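Long-range contacts in Xcc_ctr_pt (PDB 6NJX), which probably acts as an OLD-family nuclease, of which this chain is the C-terminal part carrying the magnesium-binding Toprim domain: residues A[23-28]-A[52-57]; A[99-104]-A[123-128]; A[131-136]-A[176-181]. All coordinates share one frame; numbering follows the deposited sequence. Where two conformers were deposited one is given.

Overall arrangement
Interactions 1 and 2 both reach the four-stranded parallel sheet, while interaction 3 lies among the helices that follow it. In interaction 1 two neighbouring strands are joined by backbone hydrogen bonds; it is largely buried along strand 22-26 and opens toward its loop end, where Glu27 belongs to the metal site. Interaction 2 is buried and has no hydrogen bond across it: a helix rests aliphatic side chains on one tyrosine of strand 127-130 and one in the turn before it, at the other edge of the sheet. Interaction 3, partly buried and smallest in area, sets a proline against a glutamate arm at the surface. Strand 127-130 runs on into helix 134-154, linking interactions 2 and 3.

Interaction 1. Residues A[23-28]-A[52-57]; sequences VILVEG and TVCSVG
Ile24 and Val26 tie their strand to residues 52-56 through an unbroken parallel ladder. Ile24 N donates to Thr52 O, and Ile24 O receives Cys54 N. The next donor, Val26 N, reaches Cys54 O at 3.0 Å but is bent (141° at the hydrogen), whereas Val56 N meets Val26 O at 2.8 Å. Residues 23-26 and Cys54 make the buried part of the contact. On one face Leu25 turns its CD2 branch to Cys54 SG (4.0 Å) and crosses Val56 CG1 (3.9 Å) at about a right angle, with Tyr64 of helix 62-68 covering the group. On the other face Val26 CG2 lies 4.1 Å from Val53 CG1, with helix 29-41 beyond. Strand 22-26, helix 29-41 and strand 51-55 form the opening beta-alpha-beta crossover of the Toprim fold, and residues 23-26 sit inside the sheet, flanked by strand 77-82 as well. A mercury ion is bound about 3 Å from the Cys54 side chain. Toward both ends burial falls off. Thr52, partly exposed, sends OG1 to Ser20 and only brushes Val23 CG2. At the C-terminal end the turn at Gly57 is the side open to solvent, yet atoms still meet closely there: Ser55 OG, held anti to the backbone N (chi1 177°), stands 3.3 Å from Gly28 CA. The same OG accepts from Gly57 N at 3.2 Å, an ST turn where the chain leaves the strand. The CA-CB bond of Glu27 points away from residues 52-57. Its OE1 is hydrogen-bonded to Thr81 OG1 and Asp82 N, which fix the carboxylate beside Asp82 and Asp84, its fellow magnesium ligands.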
# COMPACT_ATOMS: atom_id res chain seq x y z
N VAL A 23 -11.25 5.77 5.94
CA VAL A 23 -10.67 5.69 4.59
C VAL A 23 -9.21 5.26 4.68
O VAL A 23 -8.43 5.81 5.46
CB VAL A 23 -10.77 7.04 3.84
CG1 VAL A 23 -10.11 6.89 2.47
CG2 VAL A 23 -12.23 7.48 3.71
N ILE A 24 -8.83 4.31 3.84
CA ILE A 24 -7.45 3.91 3.67
C ILE A 24 -6.96 4.52 2.36
O ILE A 24 -7.38 4.10 1.28
CB ILE A 24 -7.31 2.39 3.67
CG1 ILE A 24 -7.66 1.83 5.09
CG2 ILE A 24 -5.92 2.00 3.19
CD1 ILE A 24 -7.94 0.30 5.07
N LEU A 25 -6.06 5.50 2.46
CA LEU A 25 -5.54 6.19 1.28
C LEU A 25 -4.29 5.49 0.76
O LEU A 25 -3.33 5.24 1.51
CB LEU A 25 -5.23 7.66 1.59
CG LEU A 25 -6.43 8.54 1.88
CD1 LEU A 25 -5.91 9.87 2.48
CD2 LEU A 25 -7.29 8.75 0.62
N VAL A 26 -4.28 5.25 -0.55
CA VAL A 26 -3.37 4.34 -1.22
C VAL A 26 -2.92 4.99 -2.54
O VAL A 26 -3.61 5.86 -3.07
CB VAL A 26 -4.15 3.01 -1.40
CG1 VAL A 26 -4.23 2.50 -2.82
CG2 VAL A 26 -3.77 1.98 -0.33
N GLU A 27 -1.74 4.60 -3.05
CA GLU A 27 -1.17 5.29 -4.21
C GLU A 27 -1.77 4.83 -5.53
O GLU A 27 -1.98 5.65 -6.44
CB GLU A 27 0.35 5.10 -4.27
CG GLU A 27 1.14 5.99 -3.34
CD GLU A 27 2.62 5.74 -3.48
OE1 GLU A 27 3.39 6.12 -2.56
OE2 GLU A 27 3.03 5.15 -4.51
N GLY A 28 -2.02 3.53 -5.69
CA GLY A 28 -2.54 3.05 -6.96
C GLY A 28 -3.39 1.79 -6.88
O GLY A 28 -3.77 1.35 -5.79
N THR A 52 -13.43 2.19 3.43
CA THR A 52 -13.18 2.07 2.00
C THR A 52 -11.71 2.37 1.70
O THR A 52 -11.06 3.18 2.37
CB THR A 52 -14.08 3.02 1.17
OG1 THR A 52 -13.85 4.38 1.56
CG2 THR A 52 -15.56 2.70 1.40
N VAL A 53 -11.18 1.67 0.69
CA VAL A 53 -9.82 1.86 0.20
C VAL A 53 -9.90 2.75 -1.04
O VAL A 53 -10.57 2.42 -2.02
CB VAL A 53 -9.16 0.51 -0.14
CG1 VAL A 53 -7.69 0.70 -0.50
CG2 VAL A 53 -9.30 -0.47 1.07
N CYS A 54 -9.19 3.88 -1.00
CA CYS A 54 -9.29 4.90 -2.04
C CYS A 54 -7.90 5.18 -2.62
O CYS A 54 -6.97 5.54 -1.89
CB CYS A 54 -9.91 6.18 -1.45
SG CYS A 54 -9.69 7.68 -2.44
N SER A 55 -7.77 5.00 -3.93
CA SER A 55 -6.53 5.30 -4.63
C SER A 55 -6.47 6.80 -4.96
O SER A 55 -7.40 7.35 -5.54
CB SER A 55 -6.44 4.48 -5.92
OG SER A 55 -5.27 4.81 -6.63
N VAL A 56 -5.36 7.46 -4.58
CA VAL A 56 -5.16 8.86 -4.97
C VAL A 56 -4.51 8.97 -6.35
O VAL A 56 -4.26 10.09 -6.83
CB VAL A 56 -4.37 9.63 -3.88
CG1 VAL A 56 -4.99 9.43 -2.48
CG2 VAL A 56 -2.89 9.26 -3.86
N GLY A 57 -4.22 7.85 -7.02
CA GLY A 57 -3.68 7.82 -8.37
C GLY A 57 -2.36 8.55 -8.52
O GLY A 57 -2.18 9.37 -9.42

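Interaction 2. Residues A[99-104]-A[123-128]; sequences NVLDVI and EQYGYF
Ile104, on the last turn of helix 93-104, reaches between Tyr125 and Tyr127: CG2 lies over the Tyr125 ring, while CD1 reaches toward Tyr127 OH and also borders Tyr125. Its first torsion is off the staggered positions (chi1 -148°), which sets CG2 between the backbone N and the carbonyl carbon and brings that methyl over one face of the Tyr125 ring. This is a CH-pi contact, with CG2 3.9 Å from the Tyr125 ring centroid and 19° off the normal. The other branch runs on extended, and its CD1 lies only 3.0 Å from Tyr127 OH, too short for an easy contact, so the exact place of this methyl is doubtful. Leu101 CD2 meets the Tyr125 ring obliquely, 3.8 Å from Tyr125 CD2. One turn before Ile104, Val100 lays CG2 obliquely against Tyr127 CE2, also at 3.8 Å. Tyr125 and Tyr127 flank Gly126, the C-prime residue of a Schellman motif (Tyr127 N to Ala122 O, Gly126 N to Glu123 O) that ends helix 115-123 as Tyr127 enters edge strand 127-130 of the Toprim-type sheet. Tyr127 is twisted about its second torsion (chi2 -26°), and Tyr125 CB stands 3.9 Å above one face of the Tyr127 ring. Their hydroxyls are hydrogen-bonded beyond the contact, Tyr125 OH to Glu105 and Tyr127 OH to His77 of the adjoining strand.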
# COMPACT_ATOMS: atom_id res chain seq x y z
N ASN A 99 3.71 17.89 3.54
CA ASN A 99 2.50 18.47 2.98
C ASN A 99 1.25 17.98 3.70
O ASN A 99 0.33 18.77 3.95
CB ASN A 99 2.47 18.21 1.49
CG ASN A 99 3.38 19.17 0.74
OD1 ASN A 99 3.75 20.21 1.29
ND2 ASN A 99 3.78 18.83 -0.48
N VAL A 100 1.20 16.70 4.10
CA VAL A 100 0.00 16.28 4.84
C VAL A 100 0.10 16.64 6.33
O VAL A 100 -0.92 16.93 6.97
CB VAL A 100 -0.33 14.79 4.62
CG1 VAL A 100 -0.73 14.54 3.16
CG2 VAL A 100 0.83 13.85 5.05
N LEU A 101 1.31 16.67 6.90
CA LEU A 101 1.44 17.05 8.30
C LEU A 101 1.05 18.52 8.51
O LEU A 101 0.44 18.86 9.53
CB LEU A 101 2.86 16.77 8.80
CG LEU A 101 3.19 15.27 8.98
CD1 LEU A 101 4.67 15.01 9.26
CD2 LEU A 101 2.34 14.65 10.08
N ASP A 102 1.37 19.39 7.54
CA ASP A 102 0.92 20.78 7.58
C ASP A 102 -0.60 20.90 7.67
O ASP A 102 -1.11 21.84 8.28
CB ASP A 102 1.41 21.54 6.35
CG ASP A 102 2.89 21.87 6.41
OD1 ASP A 102 3.50 21.77 7.50
OD2 ASP A 102 3.45 22.24 5.35
N VAL A 103 -1.34 19.96 7.06
CA VAL A 103 -2.79 19.95 7.17
C VAL A 103 -3.24 19.36 8.51
O VAL A 103 -4.01 19.98 9.25
CB VAL A 103 -3.43 19.19 5.99
CG1 VAL A 103 -4.95 19.09 6.15
CG2 VAL A 103 -3.07 19.86 4.67
N ILE A 104 -2.80 18.14 8.83
CA ILE A 104 -3.43 17.45 9.95
C ILE A 104 -2.85 17.86 11.29
O ILE A 104 -3.42 17.52 12.34
CB ILE A 104 -3.34 15.92 9.79
CG1 ILE A 104 -4.59 15.29 10.43
CG2 ILE A 104 -2.01 15.37 10.38
CD1 ILE A 104 -4.60 13.78 10.49
N GLU A 123 3.72 8.53 11.61
CA GLU A 123 3.08 7.29 12.06
C GLU A 123 2.04 7.56 13.14
O GLU A 123 1.07 6.80 13.27
CB GLU A 123 4.11 6.30 12.60
CG GLU A 123 5.07 5.75 11.55
CD GLU A 123 5.76 4.44 11.94
OE1 GLU A 123 5.86 4.11 13.14
OE2 GLU A 123 6.22 3.73 11.02
N GLN A 124 2.23 8.63 13.92
CA GLN A 124 1.25 9.02 14.94
C GLN A 124 -0.11 9.32 14.34
O GLN A 124 -1.14 9.11 14.99
CB GLN A 124 1.75 10.24 15.71
CG GLN A 124 2.99 10.02 16.56
CD GLN A 124 3.15 11.14 17.56
OE1 GLN A 124 2.41 11.23 18.54
NE2 GLN A 124 4.10 12.03 17.31
N TYR A 125 -0.15 9.81 13.11
CA TYR A 125 -1.40 10.13 12.44
C TYR A 125 -1.88 9.01 11.53
O TYR A 125 -2.83 9.22 10.77
CB TYR A 125 -1.25 11.45 11.68
CG TYR A 125 -0.97 12.58 12.63
CD1 TYR A 125 -2.00 13.17 13.37
CD2 TYR A 125 0.34 13.01 12.86
CE1 TYR A 125 -1.74 14.19 14.25
CE2 TYR A 125 0.60 14.03 13.75
CZ TYR A 125 -0.44 14.61 14.45
OH TYR A 125 -0.16 15.62 15.35
N GLY A 126 -1.25 7.84 11.60
CA GLY A 126 -1.66 6.74 10.74
C GLY A 126 -1.10 6.78 9.33
O GLY A 126 -1.68 6.16 8.43
N TYR A 127 0.01 7.47 9.11
CA TYR A 127 0.60 7.57 7.78
C TYR A 127 1.88 6.75 7.77
O TYR A 127 2.82 7.05 8.52
CB TYR A 127 0.89 9.03 7.39
CG TYR A 127 -0.29 9.99 7.54
CD1 TYR A 127 -1.61 9.54 7.47
CD2 TYR A 127 -0.07 11.36 7.74
CE1 TYR A 127 -2.69 10.44 7.59
CE2 TYR A 127 -1.13 12.26 7.85
CZ TYR A 127 -2.44 11.79 7.77
OH TYR A 127 -3.47 12.69 7.89
N PHE A 128 1.91 5.71 6.95
CA PHE A 128 2.96 4.71 7.03
C PHE A 128 3.70 4.61 5.71
O PHE A 128 3.09 4.65 4.63
CB PHE A 128 2.37 3.35 7.42
CG PHE A 128 1.80 3.34 8.80
CD1 PHE A 128 2.63 3.20 9.90
CD2 PHE A 128 0.45 3.55 9.00
CE1 PHE A 128 2.11 3.21 11.19
CE2 PHE A 128 -0.09 3.56 10.28
CZ PHE A 128 0.74 3.39 11.39

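Interaction 3. Residues A[131-136]-A[176-181]; sequences ENTLEP and IDEDLL
Over one face of the Glu178 carboxylate lie Pro136 and the methyl of Thr133. Pro136 CG stands almost straight above the carboxylate carbon, 3.6 Å from Glu178 CD, while Pro136 CB approaches Glu178 OE2 at 3.6 Å and Thr133 CG2 comes to within 3.5 Å of Glu178 OE1. The pyrrolidine ring turns its CB-CG side to the glutamate, and the two side chains cross at about a right angle. Glu178 gets there by stretching out: CG is anti to the backbone N (chi1 -161°) and the chain stays extended beyond it, with Glu178 CG itself 3.5 Å from Pro136 CG. Carbon meets carbon and oxygen here, without a hydrogen bond across the contact. On the more buried side, Leu181 CD2 rests 4.1 Å from Pro136 CA and Ile176 CD1 lies by Pro136 O at 4.3 Å; Phe139, farther along helix 134-154, touches both Leu181 and Ile176. The carboxylate of Glu135 turns to a salt bridge with Lys190. Asp177 is the N-cap of helix 178-188 and accepts a weak capping bond from Leu180 N, whereas Thr133 holds the N-cap position of helix 134-154 but its side chain makes no capping bond. Pro136 falls in that helix's first turn, where the backbone N has no acceptor within the helix, so proline's lack of an N-H costs nothing. The contact packs the N-terminal ends of helices 134-154 and 178-188 together, just after strand 127-130 of the Toprim-type sheet, with the side chain of Thr133 about 4 Å from that of the magnesium ligand Asp82.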
# COMPACT_ATOMS: atom_id res chain seq x y z
N GLU A 131 9.47 0.79 2.82
CA GLU A 131 10.84 0.95 2.34
C GLU A 131 11.14 0.16 1.07
O GLU A 131 12.21 0.35 0.49
CB GLU A 131 11.85 0.52 3.42
CG GLU A 131 11.72 1.23 4.78
CD GLU A 131 12.25 2.67 4.76
OE1 GLU A 131 11.43 3.62 4.94
OE2 GLU A 131 13.47 2.85 4.55
N ASN A 132 10.23 -0.72 0.63
CA ASN A 132 10.46 -1.57 -0.54
C ASN A 132 9.16 -1.72 -1.31
O ASN A 132 8.22 -2.34 -0.80
CB ASN A 132 10.97 -2.96 -0.13
CG ASN A 132 11.85 -2.94 1.11
OD1 ASN A 132 13.04 -2.61 1.04
ND2 ASN A 132 11.27 -3.28 2.27
N THR A 133 9.12 -1.19 -2.55
CA THR A 133 7.94 -1.22 -3.42
C THR A 133 7.17 -2.54 -3.36
O THR A 133 7.77 -3.60 -3.16
CB THR A 133 8.38 -0.89 -4.86
OG1 THR A 133 7.29 -1.12 -5.78
CG2 THR A 133 9.57 -1.73 -5.26
N LEU A 134 5.85 -2.49 -3.56
CA LEU A 134 4.97 -3.56 -3.08
C LEU A 134 5.22 -4.90 -3.78
O LEU A 134 5.44 -5.93 -3.13
CB LEU A 134 3.51 -3.15 -3.24
CG LEU A 134 2.54 -4.29 -2.91
CD1 LEU A 134 2.69 -4.72 -1.45
CD2 LEU A 134 1.10 -3.89 -3.23
N GLU A 135 5.15 -4.92 -5.11
CA GLU A 135 5.27 -6.20 -5.82
C GLU A 135 6.63 -6.88 -5.63
O GLU A 135 6.64 -8.10 -5.39
CB GLU A 135 4.94 -5.98 -7.30
CG GLU A 135 3.51 -5.46 -7.51
CD GLU A 135 3.42 -3.93 -7.56
OE1 GLU A 135 4.35 -3.24 -7.05
OE2 GLU A 135 2.42 -3.42 -8.14
N PRO A 136 7.78 -6.19 -5.70
CA PRO A 136 9.04 -6.88 -5.38
C PRO A 136 9.11 -7.40 -3.95
O PRO A 136 9.63 -8.50 -3.72
CB PRO A 136 10.11 -5.81 -5.64
CG PRO A 136 9.47 -4.92 -6.67
CD PRO A 136 8.02 -4.84 -6.25
N ILE A 176 16.23 -10.87 -7.99
CA ILE A 176 15.17 -10.44 -8.89
C ILE A 176 15.66 -9.29 -9.76
O ILE A 176 16.30 -8.35 -9.27
CB ILE A 176 13.92 -10.04 -8.10
CG1 ILE A 176 13.43 -11.19 -7.22
CG2 ILE A 176 12.80 -9.59 -9.03
CD1 ILE A 176 12.45 -10.73 -6.13
N ASP A 177 15.36 -9.37 -11.05
CA ASP A 177 15.44 -8.21 -11.93
C ASP A 177 14.16 -7.39 -11.73
O ASP A 177 13.11 -7.70 -12.31
CB ASP A 177 15.62 -8.65 -13.38
CG ASP A 177 15.83 -7.49 -14.34
OD1 ASP A 177 15.61 -6.32 -13.97
OD2 ASP A 177 16.20 -7.77 -15.50
N GLU A 178 14.26 -6.35 -10.90
CA GLU A 178 13.08 -5.56 -10.55
C GLU A 178 12.51 -4.82 -11.75
O GLU A 178 11.28 -4.70 -11.87
CB GLU A 178 13.43 -4.57 -9.44
CG GLU A 178 12.21 -4.04 -8.70
CD GLU A 178 12.58 -3.34 -7.39
OE1 GLU A 178 12.36 -2.11 -7.30
OE2 GLU A 178 13.09 -4.02 -6.47
N ASP A 179 13.37 -4.29 -12.63
CA ASP A 179 12.89 -3.61 -13.84
C ASP A 179 11.95 -4.51 -14.62
O ASP A 179 10.83 -4.11 -14.96
CB ASP A 179 14.06 -3.18 -14.73
CG ASP A 179 14.94 -2.10 -14.09
OD1 ASP A 179 14.39 -1.10 -13.59
OD2 ASP A 179 16.19 -2.27 -14.09
N LEU A 180 12.40 -5.73 -14.93
CA LEU A 180 11.60 -6.62 -15.76
C LEU A 180 10.34 -7.07 -15.03
O LEU A 180 9.26 -7.17 -15.64
CB LEU A 180 12.43 -7.82 -16.20
CG LEU A 180 11.79 -8.71 -17.26
CD1 LEU A 180 11.28 -7.91 -18.49
CD2 LEU A 180 12.77 -9.82 -17.68
N LEU A 181 10.44 -7.36 -13.72
CA LEU A 181 9.26 -7.79 -12.97
C LEU A 181 8.17 -6.73 -13.04
O LEU A 181 7.03 -7.02 -13.40
CB LEU A 181 9.62 -8.13 -11.52
CG LEU A 181 8.45 -8.51 -10.59
CD1 LEU A 181 7.74 -9.78 -11.06
CD2 LEU A 181 8.90 -8.63 -9.12